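Local structure of DNA protection during starvation protein (Mycobacterium smegmatis, 2YW6) at residues 62-65 / 66-69. The protein probably protects DNA from oxidative damage by oxidising ferrous iron with hydrogen peroxide and storing the ferric mineral inside a hollow shell of twelve subunits. Residues are numbered along the deposited sequence; the frame is centred on the assembly and turned at random.
Sequences RGYA and DEVA
Y64 and E67 both hold CG beside the backbone N and opposite the carbonyl carbon (chi1 -81° for E67), which, with the E67 chain extended beyond CG, sends ring and carboxylate off the helix side by side in the same direction. E67 OE1 comes 3.7 Å from Y64 CD1, obliquely, with the carboxylate and ring planes 61° apart: a van der Waals touch beside the ring. OE1 finds its polar partner in H141, whose ring also stacks on Y64, so the one histidine meets both side chains and probably helps hold them side by side. Four successive i to i+4 bonds define the backbone as alpha-helix; the bond from E67 N to G63 O is 3.1 Å long and nearly straight at 169°, while that from D66 N to R62 O spans 3.2 Å. R62 O also receives a bond from a water, which donates as well to D66 OD2 at 2.9 Å and so bridges side chain and backbone over one turn. D66 OD1 forms a salt bridge with K36 of a second subunit; D66 is probably an iron ligand, in a site shared between two subunits, as in other Dps proteins. Within the ferritin-like four-helix bundle, this turn of helix 47-75 lays Y64, E67 and V68 against helix 132-155, sets R62 and A65 on helix 12-41, and presents D66 and A69 to W40 of the second subunit.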
loop_
_atom_site.group_PDB
_atom_site.type_symbol
_atom_site.label_atom_id
_atom_site.label_comp_id
_atom_site.label_asym_id
_atom_site.label_seq_id
_atom_site.Cartn_x
_atom_site.Cartn_y
_atom_site.Cartn_z
ATOM N N ARG B 62 -16.296 -2.358 18.245
ATOM C CA ARG B 62 -17.299 -2.368 17.178
ATOM C C ARG B 62 -17.209 -3.693 16.419
ATOM O O ARG B 62 -18.223 -4.295 16.033
ATOM C CB ARG B 62 -17.045 -1.216 16.203
ATOM C CG ARG B 62 -17.696 0.085 16.604
ATOM C CD ARG B 62 -17.208 1.252 15.741
ATOM N NE ARG B 62 -17.933 2.486 16.054
ATOM C CZ ARG B 62 -17.651 3.682 15.536
ATOM N NH1 ARG B 62 -16.652 3.811 14.677
ATOM N NH2 ARG B 62 -18.358 4.759 15.883
ATOM N N GLY B 63 -15.973 -4.128 16.191
ATOM C CA GLY B 63 -15.736 -5.373 15.485
ATOM C C GLY B 63 -16.161 -6.540 16.340
ATOM O O GLY B 63 -16.626 -7.548 15.826
ATOM N N TYR B 64 -15.996 -6.413 17.650
ATOM C CA TYR B 64 -16.403 -7.498 18.536
ATOM C C TYR B 64 -17.931 -7.623 18.506
ATOM O O TYR B 64 -18.472 -8.718 18.685
ATOM C CB TYR B 64 -15.934 -7.250 19.982
ATOM C CG TYR B 64 -14.433 -7.297 20.203
ATOM C CD1 TYR B 64 -13.571 -7.848 19.251
ATOM C CD2 TYR B 64 -13.883 -6.851 21.405
ATOM C CE1 TYR B 64 -12.204 -7.953 19.493
ATOM C CE2 TYR B 64 -12.528 -6.953 21.657
ATOM C CZ TYR B 64 -11.687 -7.507 20.705
ATOM O OH TYR B 64 -10.332 -7.619 20.976
ATOM N N ALA B 65 -18.620 -6.503 18.288
ATOM C CA ALA B 65 -20.073 -6.515 18.228
ATOM C C ALA B 65 -20.495 -7.320 17.001
ATOM O O ALA B 65 -21.453 -8.108 17.054
ATOM C CB ALA B 65 -20.618 -5.097 18.141
ATOM N N ASP B 66 -19.773 -7.127 15.899
ATOM C CA ASP B 66 -20.083 -7.859 14.678
ATOM C C ASP B 66 -19.898 -9.352 14.896
ATOM O O ASP B 66 -20.776 -10.137 14.547
ATOM C CB ASP B 66 -19.210 -7.379 13.524
ATOM C CG ASP B 66 -19.692 -6.074 12.951
ATOM O OD1 ASP B 66 -19.090 -5.577 11.975
ATOM O OD2 ASP B 66 -20.682 -5.538 13.482
ATOM N N GLU B 67 -18.752 -9.727 15.470
ATOM C CA GLU B 67 -18.421 -11.126 15.772
ATOM C C GLU B 67 -19.504 -11.742 16.663
ATOM O O GLU B 67 -20.152 -12.720 16.293
ATOM C CB GLU B 67 -17.054 -11.196 16.473
ATOM C CG GLU B 67 -15.874 -11.127 15.513
ATOM C CD GLU B 67 -14.579 -10.602 16.132
ATOM O OE1 GLU B 67 -14.245 -10.952 17.284
ATOM O OE2 GLU B 67 -13.877 -9.837 15.439
ATOM N N VAL B 68 -19.703 -11.154 17.838
ATOM C CA VAL B 68 -20.712 -11.645 18.751
ATOM C C VAL B 68 -22.075 -11.758 18.060
ATOM O O VAL B 68 -22.758 -12.773 18.198
ATOM C CB VAL B 68 -20.807 -10.731 19.990
ATOM C CG1 VAL B 68 -21.987 -11.105 20.843
ATOM C CG2 VAL B 68 -19.544 -10.878 20.815
ATOM N N ALA B 69 -22.457 -10.733 17.298
ATOM C CA ALA B 69 -23.738 -10.749 16.605
ATOM C C ALA B 69 -23.802 -11.856 15.565
ATOM O O ALA B 69 -24.774 -12.603 15.503
ATOM C CB ALA B 69 -24.007 -9.404 15.954
HETATM O O HOH W 1 -20.992 -3.025 14.863
#